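PDB 6EO5: PpBBE-like 1 D396N from Physcomitrella patens subsp. patens, which oxidises cellobiose with a bicovalently attached FAD, as the single berberine bridge enzyme homolog of this moss, here in a variant form. Local coordinates for residues H81-Y86 with S392-A397; M355-N360 with T409-R414. One frame throughout, in Å; residues are numbered along the deposited sequence.

In the fold
Interactions 1 and 2 sit on the two faces of one antiparallel sheet, with centres about 15 Å apart. Strand 391-398 carries Q394 on the face turned to the flavin, where interaction 1 joins it to the FAD loop 81-86. The next residue, M395, turns to the other face and meets helix 405-420, which supplies segment 409-414 of interaction 2. The two contacts touch directly: M395 CB is 3.7 Å from I412 CD1, and A397 CB is 4.2 Å from Y411 CD2. From the flavin outward come Y83, then the sheet, then helix 405-420 and the 355-360 turn side by side. Only interaction 1 borders the cofactor; interaction 2 joins a turn to a helix on the outer side, by packing and one hydrogen bond.

Interaction 1 of 2, residues H81-Y86 with S392-A397; sequences HSYEDY and SIQMVA. With FAD (flavin-adenine dinucleotide), chain C.
Y83 and Q394 make the one direct link between the FAD loop and the strand, a hydrogen bond from Y83 OH to Q394 OE1 of 2.8 Å. The hydroxyl comes from above the carbonyl plane, 45° out of it, instead of along a lone pair. The two side chains cross at about a right angle, yet the phenol ring and the amide lie nearly parallel, their planes 15° apart. Q394 reaches across because CG is anti to its backbone N (chi1 -166°) and the chain stays extended beyond it.

The covalent part belongs to H81: its ND1 is bonded to FAD C8M at 1.5 Å, the 8-alpha histidyl linkage of this flavoenzyme family and one of the two attachments of a bicovalent flavin. FAD C8M sits at the edge of the imidazole, near its plane, and H81 NE2 is hydrogen-bonded to T144 OG1, so both ring nitrogens are engaged.

Backbone amides take the pyrophosphate. H81 N donates to FAD O3P at 3.1 Å and S82 N to FAD O1A at 3.0 Å. Van der Waals contact adds Y83, whose CE1 lies 3.8 Å from FAD C9, beside the dimethylbenzene part of the isoalloxazine.

Within the loop, a type I turn from S82 to D85 is closed by D85 N to S82 O, while S82 OG accepts from Y86 N at 2.9 Å. E84 forms salt bridges to R43 and K332, the latter on strand 331-338.

That strand also flanks the contact through F331, edge-to-face with the Y83 ring. Q394 lies on strand 391-398, between strands 331-338 and 361-367, and pairs through its backbone with I364; behind it, helix 405-420 packs against I393 and M395.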
loop_
_atom_site.group_PDB
_atom_site.type_symbol
_atom_site.label_atom_id
_atom_site.label_comp_id
_atom_site.label_asym_id
_atom_site.label_seq_id
_atom_site.Cartn_x
_atom_site.Cartn_y
_atom_site.Cartn_z
ATOM N N HIS A 81 -5.450 -1.600 6.945
ATOM C CA HIS A 81 -4.624 -2.684 6.425
ATOM C C HIS A 81 -3.181 -2.660 6.934
ATOM O O HIS A 81 -2.372 -3.468 6.464
ATOM C CB HIS A 81 -4.636 -2.674 4.891
ATOM C CG HIS A 81 -5.765 -3.465 4.312
ATOM N ND1 HIS A 81 -5.608 -4.750 3.827
ATOM C CD2 HIS A 81 -7.080 -3.166 4.193
ATOM C CE1 HIS A 81 -6.794 -5.206 3.456
ATOM N NE2 HIS A 81 -7.696 -4.263 3.652
ATOM N N SER A 82 -2.847 -1.784 7.891
ATOM C CA SER A 82 -1.454 -1.591 8.294
ATOM C C SER A 82 -0.835 -2.891 8.780
ATOM O O SER A 82 -1.352 -3.525 9.711
ATOM C CB SER A 82 -1.355 -0.537 9.391
ATOM O OG SER A 82 -0.133 -0.663 10.089
ATOM N N TYR A 83 0.292 -3.271 8.169
ATOM C CA TYR A 83 0.900 -4.563 8.478
ATOM C C TYR A 83 1.364 -4.658 9.921
ATOM O O TYR A 83 1.553 -5.767 10.427
ATOM C CB TYR A 83 2.072 -4.843 7.540
ATOM C CG TYR A 83 1.662 -5.227 6.124
ATOM C CD1 TYR A 83 0.314 -5.302 5.750
ATOM C CD2 TYR A 83 2.622 -5.515 5.167
ATOM C CE1 TYR A 83 -0.053 -5.647 4.474
ATOM C CE2 TYR A 83 2.269 -5.862 3.892
ATOM C CZ TYR A 83 0.937 -5.930 3.546
ATOM O OH TYR A 83 0.612 -6.278 2.260
ATOM N N GLU A 84 1.542 -3.523 10.593
ATOM C CA GLU A 84 1.950 -3.483 11.988
ATOM C C GLU A 84 0.856 -2.937 12.901
ATOM O O GLU A 84 1.140 -2.562 14.040
ATOM C CB GLU A 84 3.224 -2.651 12.133
ATOM C CG GLU A 84 4.440 -3.240 11.442
ATOM C CD GLU A 84 5.076 -4.371 12.228
ATOM O OE1 GLU A 84 4.344 -5.128 12.893
ATOM O OE2 GLU A 84 6.319 -4.505 12.183
ATOM N N ASP A 85 -0.385 -2.873 12.422
ATOM C CA ASP A 85 -1.515 -2.400 13.222
ATOM C C ASP A 85 -1.325 -0.966 13.706
ATOM O O ASP A 85 -1.820 -0.588 14.767
ATOM C CB ASP A 85 -1.786 -3.334 14.399
ATOM C CG ASP A 85 -2.333 -4.657 13.944
ATOM O OD1 ASP A 85 -3.244 -4.646 13.096
ATOM O OD2 ASP A 85 -1.841 -5.708 14.392
ATOM N N TYR A 86 -0.648 -0.145 12.904
ATOM C CA TYR A 86 -0.377 1.228 13.300
ATOM C C TYR A 86 -1.618 2.114 13.268
ATOM O O TYR A 86 -1.594 3.205 13.843
ATOM C CB TYR A 86 0.705 1.830 12.405
ATOM C CG TYR A 86 2.111 1.328 12.673
ATOM C CD1 TYR A 86 2.461 0.755 13.899
ATOM C CD2 TYR A 86 3.096 1.433 11.699
ATOM C CE1 TYR A 86 3.768 0.307 14.138
ATOM C CE2 TYR A 86 4.389 0.989 11.921
ATOM C CZ TYR A 86 4.729 0.433 13.138
ATOM O OH TYR A 86 6.025 0.003 13.342
ATOM N N SER A 392 10.356 -5.013 -6.186
ATOM C CA SER A 392 10.275 -5.146 -4.738
ATOM C C SER A 392 9.923 -6.585 -4.385
ATOM O O SER A 392 9.328 -7.301 -5.191
ATOM C CB SER A 392 9.207 -4.218 -4.169
ATOM O OG SER A 392 7.928 -4.535 -4.724
ATOM N N ILE A 393 10.282 -7.013 -3.175
ATOM C CA ILE A 393 9.886 -8.331 -2.677
ATOM C C ILE A 393 8.988 -8.138 -1.462
ATOM O O ILE A 393 9.405 -7.537 -0.463
ATOM C CB ILE A 393 11.092 -9.216 -2.308
ATOM C CG1 ILE A 393 12.101 -9.327 -3.449
ATOM C CG2 ILE A 393 10.607 -10.608 -1.929
ATOM C CD1 ILE A 393 13.267 -10.248 -3.111
ATOM N N GLN A 394 7.773 -8.670 -1.527
ATOM C CA GLN A 394 6.903 -8.736 -0.359
ATOM C C GLN A 394 7.022 -10.126 0.264
ATOM O O GLN A 394 6.797 -11.135 -0.418
ATOM C CB GLN A 394 5.454 -8.419 -0.722
ATOM C CG GLN A 394 4.594 -8.155 0.504
ATOM C CD GLN A 394 3.106 -8.203 0.221
ATOM O OE1 GLN A 394 2.286 -8.209 1.142
ATOM N NE2 GLN A 394 2.750 -8.246 -1.053
ATOM N N MET A 395 7.373 -10.173 1.551
ATOM C CA MET A 395 7.636 -11.417 2.276
ATOM C C MET A 395 6.668 -11.530 3.448
ATOM O O MET A 395 6.775 -10.765 4.411
ATOM C CB MET A 395 9.078 -11.450 2.779
ATOM C CG MET A 395 10.071 -10.869 1.812
ATOM S SD MET A 395 11.608 -10.447 2.634
ATOM C CE MET A 395 12.600 -9.820 1.296
ATOM N N VAL A 396 5.752 -12.496 3.390
ATOM C CA VAL A 396 4.698 -12.663 4.389
ATOM C C VAL A 396 4.788 -14.070 4.975
ATOM O O VAL A 396 4.859 -15.049 4.225
ATOM C CB VAL A 396 3.298 -12.430 3.783
ATOM C CG1 VAL A 396 2.223 -12.539 4.858
ATOM C CG2 VAL A 396 3.221 -11.086 3.072
ATOM N N ALA A 397 4.781 -14.169 6.311
ATOM C CA ALA A 397 4.685 -15.447 7.021
ATOM C C ALA A 397 3.516 -15.395 7.993
ATOM O O ALA A 397 3.436 -14.481 8.820
ATOM C CB ALA A 397 5.970 -15.779 7.776
HETATM P PA FAD C . -4.458 1.962 7.571
HETATM O O1A FAD C . -4.020 0.883 8.549
HETATM O O2A FAD C . -5.812 2.523 7.923
HETATM O O5B FAD C . -3.380 3.148 7.387
HETATM C C5B FAD C . -1.993 2.887 7.332
HETATM C C4B FAD C . -1.198 4.067 7.879
HETATM O O4B FAD C . -1.623 5.270 7.267
HETATM C C3B FAD C . -1.398 4.248 9.374
HETATM O O3B FAD C . -0.214 4.786 9.920
HETATM C C2B FAD C . -2.484 5.290 9.440
HETATM O O2B FAD C . -2.457 5.999 10.654
HETATM C C1B FAD C . -2.161 6.160 8.231
HETATM N N9A FAD C . -3.392 6.840 7.772
HETATM C C8A FAD C . -4.593 6.247 7.462
HETATM N N7A FAD C . -5.475 7.206 7.106
HETATM C C5A FAD C . -4.859 8.405 7.189
HETATM C C6A FAD C . -5.302 9.693 6.951
HETATM N N6A FAD C . -6.554 9.897 6.558
HETATM N N1A FAD C . -4.438 10.753 7.118
HETATM C C2A FAD C . -3.147 10.524 7.536
HETATM N N3A FAD C . -2.709 9.240 7.780
HETATM C C4A FAD C . -3.555 8.194 7.611
HETATM N N1 FAD C . 0.136 -2.180 -1.184
HETATM C C2 FAD C . 0.380 -1.832 -2.518
HETATM O O2 FAD C . 1.126 -0.884 -2.840
HETATM N N3 FAD C . -0.242 -2.556 -3.521
HETATM C C4 FAD C . -1.079 -3.608 -3.215
HETATM O O4 FAD C . -1.627 -4.224 -4.124
HETATM C C4X FAD C . -1.317 -3.956 -1.893
HETATM N N5 FAD C . -2.192 -4.979 -1.595
HETATM C C5X FAD C . -2.676 -5.117 -0.308
HETATM C C6 FAD C . -3.663 -6.061 -0.048
HETATM C C7 FAD C . -4.282 -6.168 1.207
HETATM C C7M FAD C . -5.364 -7.197 1.445
HETATM C C8 FAD C . -3.796 -5.359 2.257
HETATM C C8M FAD C . -4.333 -5.499 3.669
HETATM C C9 FAD C . -2.733 -4.474 1.997
HETATM C C9A FAD C . -2.171 -4.321 0.717
HETATM N N10 FAD C . -1.087 -3.477 0.439
HETATM C C10 FAD C . -0.739 -3.210 -0.871
HETATM C "C1'" FAD C . -0.466 -2.624 1.495
HETATM C "C2'" FAD C . -1.220 -1.299 1.569
HETATM O "O2'" FAD C . -0.859 -0.405 0.541
HETATM C "C3'" FAD C . -0.927 -0.654 2.904
HETATM O "O3'" FAD C . -1.356 -1.571 3.882
HETATM C "C4'" FAD C . -1.653 0.683 3.012
HETATM O "O4'" FAD C . -0.884 1.550 3.823
HETATM C "C5'" FAD C . -3.063 0.491 3.567
HETATM O "O5'" FAD C . -3.740 1.707 3.808
HETATM P P FAD C . -5.055 1.679 4.750
HETATM O O1P FAD C . -5.697 3.047 4.754
HETATM O O2P FAD C . -6.028 0.587 4.395
HETATM O O3P FAD C . -4.455 1.190 6.160
#

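Interaction 2 of 2, residues M355-N360 with T409-R414; sequences MNTGSN and TSYITR
With chi1 at 163°, CG of Y411 stands anti to the backbone N, and the phenol runs out from helix 405-420 to M355 and G358, the ends of a type I beta turn. That turn leads from helix 345-355 into strand 361-367, so the ring joins two helices packed on the same face of the antiparallel sheet. M355 has CG anti to its own N (chi1 174°), which places CG 3.8 Å from Y411 OH, the two side chains alongside and pointing the same way.

Y411 OH donates to M355 O at 2.6 Å, in the carbonyl plane and on a lone pair, with a C=O...O angle of 121°. The same carbonyl also takes a weak bond from G358 N, which closes the turn. Over one ring face G358 CA makes a CH-pi contact, 4.0 Å from the centroid. A phenylalanine in place of Y411 would probably keep this CH-pi packing but leave M355 O without its hydroxyl donor, and so hold the turn less firmly to the helix.

P261 and F363 also pack on both M355 and Y411. At the ring edge, T357 OG1, itself hydrogen-bonded to A354 O, lies in the ring plane 3.6 Å from Y411 CE1.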
loop_
_atom_site.group_PDB
_atom_site.type_symbol
_atom_site.label_atom_id
_atom_site.label_comp_id
_atom_site.label_asym_id
_atom_site.label_seq_id
_atom_site.Cartn_x
_atom_site.Cartn_y
_atom_site.Cartn_z
ATOM N N MET A 355 13.580 -19.881 1.496
ATOM C CA MET A 355 12.132 -20.051 1.482
ATOM C C MET A 355 11.744 -21.484 1.837
ATOM O O MET A 355 10.789 -21.710 2.588
ATOM C CB MET A 355 11.551 -19.657 0.115
ATOM C CG MET A 355 10.057 -19.942 -0.015
ATOM S SD MET A 355 9.300 -19.551 -1.606
ATOM C CE MET A 355 9.914 -20.896 -2.611
ATOM N N ASN A 356 12.478 -22.470 1.326
ATOM C CA ASN A 356 12.050 -23.845 1.555
ATOM C C ASN A 356 12.408 -24.375 2.947
ATOM O O ASN A 356 12.125 -25.543 3.231
ATOM C CB ASN A 356 12.619 -24.769 0.472
ATOM C CG ASN A 356 12.013 -24.507 -0.927
ATOM O OD1 ASN A 356 10.845 -24.110 -1.077
ATOM N ND2 ASN A 356 12.822 -24.736 -1.954
ATOM N N THR A 357 12.986 -23.563 3.838
ATOM C CA THR A 357 13.166 -24.013 5.213
ATOM C C THR A 357 11.921 -23.836 6.054
ATOM O O THR A 357 11.991 -24.037 7.266
ATOM C CB THR A 357 14.313 -23.276 5.900
ATOM O OG1 THR A 357 13.978 -21.895 6.013
ATOM C CG2 THR A 357 15.604 -23.429 5.128
ATOM N N GLY A 358 10.795 -23.456 5.461
ATOM C CA GLY A 358 9.600 -23.174 6.229
ATOM C C GLY A 358 8.328 -23.400 5.447
ATOM O O GLY A 358 8.355 -24.050 4.400
ATOM N N SER A 359 7.207 -22.883 5.938
ATOM C CA SER A 359 5.933 -23.100 5.264
ATOM C C SER A 359 4.918 -22.068 5.751
ATOM O O SER A 359 5.186 -21.274 6.655
ATOM C CB SER A 359 5.443 -24.524 5.498
ATOM O OG SER A 359 4.820 -24.623 6.755
ATOM N N ASN A 360 3.742 -22.094 5.139
ATOM C CA ASN A 360 2.687 -21.125 5.407
ATOM C C ASN A 360 3.236 -19.699 5.297
ATOM O O ASN A 360 3.207 -18.908 6.242
ATOM C CB ASN A 360 2.040 -21.401 6.771
ATOM C CG ASN A 360 0.687 -20.709 6.944
ATOM O OD1 ASN A 360 0.105 -20.169 5.997
ATOM N ND2 ASN A 360 0.182 -20.725 8.170
ATOM N N THR A 409 8.037 -15.813 12.704
ATOM C CA THR A 409 8.718 -14.523 12.703
ATOM C C THR A 409 10.209 -14.694 12.456
ATOM O O THR A 409 10.820 -13.906 11.726
ATOM C CB THR A 409 8.463 -13.796 14.027
ATOM O OG1 THR A 409 7.061 -13.545 14.167
ATOM C CG2 THR A 409 9.195 -12.481 14.071
ATOM N N SER A 410 10.813 -15.718 13.065
ATOM C CA SER A 410 12.222 -15.999 12.823
ATOM C C SER A 410 12.450 -16.458 11.394
ATOM O O SER A 410 13.452 -16.094 10.772
ATOM C CB SER A 410 12.709 -17.056 13.803
ATOM O OG SER A 410 13.021 -16.438 15.031
ATOM N N TYR A 411 11.531 -17.266 10.864
ATOM C CA TYR A 411 11.650 -17.755 9.497
ATOM C C TYR A 411 11.699 -16.604 8.500
ATOM O O TYR A 411 12.603 -16.536 7.661
ATOM C CB TYR A 411 10.492 -18.699 9.202
ATOM C CG TYR A 411 10.245 -18.975 7.747
ATOM C CD1 TYR A 411 11.148 -19.716 6.994
ATOM C CD2 TYR A 411 9.082 -18.525 7.129
ATOM C CE1 TYR A 411 10.911 -19.982 5.660
ATOM C CE2 TYR A 411 8.831 -18.788 5.799
ATOM C CZ TYR A 411 9.751 -19.514 5.070
ATOM O OH TYR A 411 9.507 -19.773 3.748
ATOM N N ILE A 412 10.761 -15.662 8.602
ATOM C CA ILE A 412 10.713 -14.604 7.600
ATOM C C ILE A 412 11.827 -13.581 7.808
ATOM O O ILE A 412 12.215 -12.883 6.857
ATOM C CB ILE A 412 9.320 -13.939 7.580
ATOM C CG1 ILE A 412 9.063 -13.320 6.214
ATOM C CG2 ILE A 412 9.183 -12.903 8.682
ATOM C CD1 ILE A 412 8.679 -14.330 5.142
ATOM N N THR A 413 12.376 -13.492 9.019
ATOM C CA THR A 413 13.499 -12.592 9.255
ATOM C C THR A 413 14.818 -13.200 8.781
ATOM O O THR A 413 15.673 -12.489 8.235
ATOM C CB THR A 413 13.563 -12.232 10.737
ATOM O OG1 THR A 413 12.382 -11.491 11.072
ATOM C CG2 THR A 413 14.796 -11.400 11.043
ATOM N N ARG A 414 15.004 -14.507 8.984
ATOM C CA ARG A 414 16.113 -15.206 8.344
ATOM C C ARG A 414 16.078 -15.001 6.837
ATOM O O ARG A 414 17.104 -14.703 6.211
ATOM C CB ARG A 414 16.044 -16.697 8.657
ATOM C CG ARG A 414 16.514 -17.106 10.014
ATOM C CD ARG A 414 16.479 -18.617 10.094
ATOM N NE ARG A 414 15.133 -19.164 10.297
ATOM C CZ ARG A 414 14.689 -19.630 11.469
ATOM N NH1 ARG A 414 15.503 -19.619 12.539
ATOM N NH2 ARG A 414 13.440 -20.112 11.572
#